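Local coordinates for protein DUF176 (Nitrosomonas europaea, PDB 2OMO) that is a putative antibiotic biosynthesis monooxygenase, probably with oxidoreductase activity, at residues A[23-34]-A[70-81]. Numbering follows the deposited sequence.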
# COMPACT_ATOMS: atom_id res chain seq x y z
N MSE A 23 -3.61 -10.67 5.62
CA MSE A 23 -4.31 -9.99 4.54
C MSE A 23 -3.47 -10.39 3.34
O MSE A 23 -2.27 -10.67 3.48
CB MSE A 23 -4.20 -8.49 4.79
CG MSE A 23 -5.08 -7.59 4.03
SE MSE A 23 -5.24 -5.88 5.10
CE MSE A 23 -3.56 -5.15 4.48
N TYR A 24 -4.10 -10.50 2.19
CA TYR A 24 -3.42 -10.74 0.93
C TYR A 24 -3.43 -9.41 0.19
O TYR A 24 -4.49 -8.89 -0.13
CB TYR A 24 -4.15 -11.83 0.10
CG TYR A 24 -3.46 -12.13 -1.21
CD1 TYR A 24 -2.53 -13.17 -1.29
CD2 TYR A 24 -3.71 -11.36 -2.35
CE1 TYR A 24 -1.86 -13.44 -2.48
CE2 TYR A 24 -3.06 -11.60 -3.55
CZ TYR A 24 -2.12 -12.67 -3.61
OH TYR A 24 -1.46 -12.95 -4.80
N VAL A 25 -2.25 -8.87 -0.11
CA VAL A 25 -2.13 -7.54 -0.75
C VAL A 25 -1.36 -7.60 -2.05
O VAL A 25 -0.32 -8.25 -2.14
CB VAL A 25 -1.41 -6.53 0.19
CG1 VAL A 25 -1.20 -5.15 -0.49
CG2 VAL A 25 -2.12 -6.44 1.51
N THR A 26 -1.85 -6.87 -3.03
CA THR A 26 -1.15 -6.69 -4.31
C THR A 26 -1.04 -5.20 -4.50
O THR A 26 -2.07 -4.49 -4.55
CB THR A 26 -1.90 -7.33 -5.51
OG1 THR A 26 -2.24 -8.68 -5.21
CG2 THR A 26 -0.99 -7.33 -6.77
N ILE A 27 0.18 -4.70 -4.55
CA ILE A 27 0.37 -3.29 -4.89
C ILE A 27 0.57 -3.23 -6.41
O ILE A 27 1.55 -3.79 -6.95
CB ILE A 27 1.53 -2.65 -4.15
CG1 ILE A 27 1.41 -2.92 -2.63
CG2 ILE A 27 1.64 -1.13 -4.51
CD1 ILE A 27 2.49 -2.22 -1.72
N VAL A 28 -0.36 -2.55 -7.09
CA VAL A 28 -0.31 -2.51 -8.55
C VAL A 28 0.21 -1.15 -8.99
O VAL A 28 -0.38 -0.12 -8.64
CB VAL A 28 -1.66 -2.84 -9.21
CG1 VAL A 28 -1.54 -2.71 -10.75
CG2 VAL A 28 -2.13 -4.29 -8.75
N TYR A 29 1.29 -1.16 -9.76
CA TYR A 29 1.90 0.07 -10.26
C TYR A 29 1.54 0.32 -11.71
O TYR A 29 1.74 -0.54 -12.57
CB TYR A 29 3.41 0.03 -10.11
CG TYR A 29 3.89 -0.16 -8.69
CD1 TYR A 29 4.20 0.93 -7.91
CD2 TYR A 29 4.05 -1.46 -8.15
CE1 TYR A 29 4.67 0.77 -6.55
CE2 TYR A 29 4.47 -1.63 -6.82
CZ TYR A 29 4.80 -0.52 -6.04
OH TYR A 29 5.23 -0.66 -4.74
N ALA A 30 1.00 1.50 -11.99
CA ALA A 30 0.58 1.82 -13.36
C ALA A 30 1.18 3.14 -13.81
O ALA A 30 1.03 4.15 -13.12
CB ALA A 30 -0.94 1.89 -13.47
N SER A 31 1.84 3.11 -14.97
CA SER A 31 2.36 4.33 -15.62
C SER A 31 1.46 4.55 -16.85
O SER A 31 1.29 3.66 -17.70
CB SER A 31 3.84 4.20 -16.05
OG SER A 31 4.66 3.94 -14.92
N VAL A 32 0.86 5.72 -16.88
CA VAL A 32 -0.21 6.05 -17.80
C VAL A 32 0.35 7.05 -18.82
O VAL A 32 1.20 7.87 -18.48
CB VAL A 32 -1.44 6.67 -17.02
CG1 VAL A 32 -2.52 7.16 -17.96
CG2 VAL A 32 -2.03 5.67 -16.03
N LYS A 33 -0.14 6.96 -20.06
CA LYS A 33 0.18 7.93 -21.11
C LYS A 33 -0.21 9.33 -20.64
O LYS A 33 -1.23 9.54 -20.03
CB LYS A 33 -0.49 7.59 -22.45
CG LYS A 33 0.14 6.32 -23.08
CD LYS A 33 -0.47 5.99 -24.44
CE LYS A 33 0.05 4.64 -24.94
NZ LYS A 33 -0.79 4.14 -26.07
N THR A 34 0.65 10.28 -20.94
CA THR A 34 0.55 11.64 -20.44
C THR A 34 -0.84 12.29 -20.72
O THR A 34 -1.37 13.08 -19.92
CB THR A 34 1.76 12.40 -21.06
OG1 THR A 34 2.18 13.47 -20.21
CG2 THR A 34 1.48 12.82 -22.43
N THR A 70 1.35 11.02 -13.76
CA THR A 70 1.15 9.88 -14.67
C THR A 70 1.39 8.54 -13.95
O THR A 70 1.20 7.48 -14.54
CB THR A 70 2.03 9.96 -15.96
OG1 THR A 70 3.42 9.85 -15.60
CG2 THR A 70 1.73 11.27 -16.77
N ARG A 71 1.80 8.61 -12.68
CA ARG A 71 2.14 7.42 -11.94
C ARG A 71 1.07 7.14 -10.92
O ARG A 71 0.75 7.99 -10.08
CB ARG A 71 3.52 7.51 -11.29
CG ARG A 71 4.65 7.89 -12.27
CD ARG A 71 4.52 7.09 -13.48
NE ARG A 71 5.56 7.36 -14.46
CZ ARG A 71 6.68 6.66 -14.51
NH1 ARG A 71 6.85 5.69 -13.62
NH2 ARG A 71 7.61 6.91 -15.43
N PHE A 72 0.47 5.95 -11.05
CA PHE A 72 -0.60 5.52 -10.12
C PHE A 72 -0.28 4.24 -9.41
O PHE A 72 0.48 3.38 -9.92
CB PHE A 72 -1.93 5.32 -10.89
CG PHE A 72 -2.46 6.59 -11.50
CD1 PHE A 72 -3.39 7.37 -10.79
CD2 PHE A 72 -1.99 7.04 -12.75
CE1 PHE A 72 -3.89 8.59 -11.37
CE2 PHE A 72 -2.49 8.24 -13.34
CZ PHE A 72 -3.44 9.01 -12.63
N VAL A 73 -0.93 4.05 -8.27
CA VAL A 73 -0.88 2.76 -7.53
C VAL A 73 -2.31 2.33 -7.19
O VAL A 73 -3.11 3.17 -6.72
CB VAL A 73 -0.08 2.89 -6.23
CG1 VAL A 73 -0.41 1.71 -5.23
CG2 VAL A 73 1.42 2.98 -6.53
N LEU A 74 -2.64 1.07 -7.45
CA LEU A 74 -3.83 0.45 -6.88
C LEU A 74 -3.36 -0.47 -5.74
O LEU A 74 -2.63 -1.43 -5.97
CB LEU A 74 -4.60 -0.41 -7.92
CG LEU A 74 -5.12 0.39 -9.15
CD1 LEU A 74 -4.02 0.63 -10.20
CD2 LEU A 74 -6.38 -0.27 -9.83
N TYR A 75 -3.83 -0.18 -4.54
CA TYR A 75 -3.47 -0.93 -3.35
C TYR A 75 -4.66 -1.84 -3.03
O TYR A 75 -5.65 -1.42 -2.42
CB TYR A 75 -3.14 0.05 -2.22
CG TYR A 75 -2.73 -0.59 -0.92
CD1 TYR A 75 -1.41 -1.04 -0.71
CD2 TYR A 75 -3.64 -0.74 0.10
CE1 TYR A 75 -1.04 -1.62 0.49
CE2 TYR A 75 -3.29 -1.34 1.31
CZ TYR A 75 -1.97 -1.79 1.50
OH TYR A 75 -1.54 -2.36 2.69
N GLU A 76 -4.52 -3.11 -3.42
CA GLU A 76 -5.65 -4.04 -3.43
C GLU A 76 -5.41 -5.11 -2.35
O GLU A 76 -4.58 -6.00 -2.54
CB GLU A 76 -5.73 -4.67 -4.82
CG GLU A 76 -5.62 -3.64 -5.97
CD GLU A 76 -5.78 -4.28 -7.36
OE1 GLU A 76 -5.86 -5.52 -7.48
OE2 GLU A 76 -5.77 -3.51 -8.35
N ALA A 77 -6.13 -5.00 -1.23
CA ALA A 77 -5.94 -5.81 -0.03
C ALA A 77 -7.23 -6.60 0.18
O ALA A 77 -8.33 -6.02 0.15
CB ALA A 77 -5.70 -4.90 1.18
N TYR A 78 -7.09 -7.92 0.40
CA TYR A 78 -8.24 -8.76 0.74
C TYR A 78 -7.97 -9.58 2.00
O TYR A 78 -6.80 -9.89 2.35
CB TYR A 78 -8.58 -9.70 -0.42
CG TYR A 78 -9.06 -8.98 -1.66
CD1 TYR A 78 -10.44 -8.93 -1.98
CD2 TYR A 78 -8.15 -8.34 -2.52
CE1 TYR A 78 -10.91 -8.26 -3.11
CE2 TYR A 78 -8.61 -7.66 -3.68
CZ TYR A 78 -9.98 -7.63 -3.95
OH TYR A 78 -10.39 -6.95 -5.08
N LYS A 79 -9.06 -9.97 2.68
CA LYS A 79 -8.96 -10.89 3.81
C LYS A 79 -8.20 -12.18 3.46
O LYS A 79 -7.39 -12.65 4.25
CB LYS A 79 -10.36 -11.27 4.35
CG LYS A 79 -11.07 -10.08 5.03
CD LYS A 79 -12.49 -10.35 5.49
CE LYS A 79 -13.05 -9.13 6.25
NZ LYS A 79 -13.15 -7.91 5.38
N THR A 80 -8.49 -12.75 2.29
CA THR A 80 -7.89 -14.01 1.85
C THR A 80 -7.46 -13.98 0.40
O THR A 80 -7.97 -13.19 -0.44
CB THR A 80 -8.88 -15.22 1.98
OG1 THR A 80 -9.92 -15.10 1.00
CG2 THR A 80 -9.46 -15.29 3.39
N ARG A 81 -6.50 -14.85 0.10
CA ARG A 81 -6.02 -14.96 -1.26
C ARG A 81 -7.16 -15.31 -2.22
O ARG A 81 -7.19 -14.84 -3.35
CB ARG A 81 -4.92 -16.03 -1.43
CG ARG A 81 -4.33 -15.93 -2.84
CD ARG A 81 -3.53 -17.09 -3.37
NE ARG A 81 -2.47 -17.50 -2.49
CZ ARG A 81 -1.17 -17.63 -2.81
NH1 ARG A 81 -0.70 -17.36 -4.03
NH2 ARG A 81 -0.36 -18.06 -1.88
O HOH W 1 -4.72 -8.60 -4.05
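Y24 N and Y78 O begin a ladder of nine backbone hydrogen bonds that joins strands 24-31 and 71-78 as antiparallel neighbours, their directions 162° apart. Y24/Y78, T26/E76, V28/L74 and A30/F72 are the hydrogen-bonded pairs, each doubly linked; V32 N to T70 O, 2.9 Å, extends the ladder past them. Alpha carbons of the non-hydrogen-bonded residues approach carbonyls of the adjacent pairs, closest at V73 CA to V28 O, 3.1 Å.

Apolar contacts on the face of V25, I27, Y29, V73, Y75 and A77 combine directly opposed pairs with diagonal ones. I27 spreads over two partners: CG2, anti to the backbone N (chi1 -52° places CG1 beside that N instead), meets V73 CG1 diagonally at 3.6 Å, and CG1 meets Y75 CD1 directly across. V25 CG1 reaches diagonally to Y75 CE1 at 3.7 Å, whereas Y29 and V73 lie side by side. At the end of the ladder V32 CG2 touches F72 CD2 at 3.6 Å; on the F72 and Y24 face, R81 CG rides over one face of the Y24 ring, a CH-pi contact 3.9 Å from its centroid; ring and guanidinium planes stand 37° apart.

Among polar groups, one water bridges T26 OG1, 2.7 Å away, and E76 O, which thus accepts from both the water and T26 N. S31 OG sits over the R71 guanidinium but bonds to E106.

Strands 57-65 and 109-117 flank this central pair of the ferredoxin-like ABM sheet. Helices 37-51 and 81-87 pack on the L74 and Y78 face; the second subunit meets the opposite one, where Y75 stacks on Y75 of the second subunit and Y29 OH hydrogen-bonds to Y29 OH of that subunit.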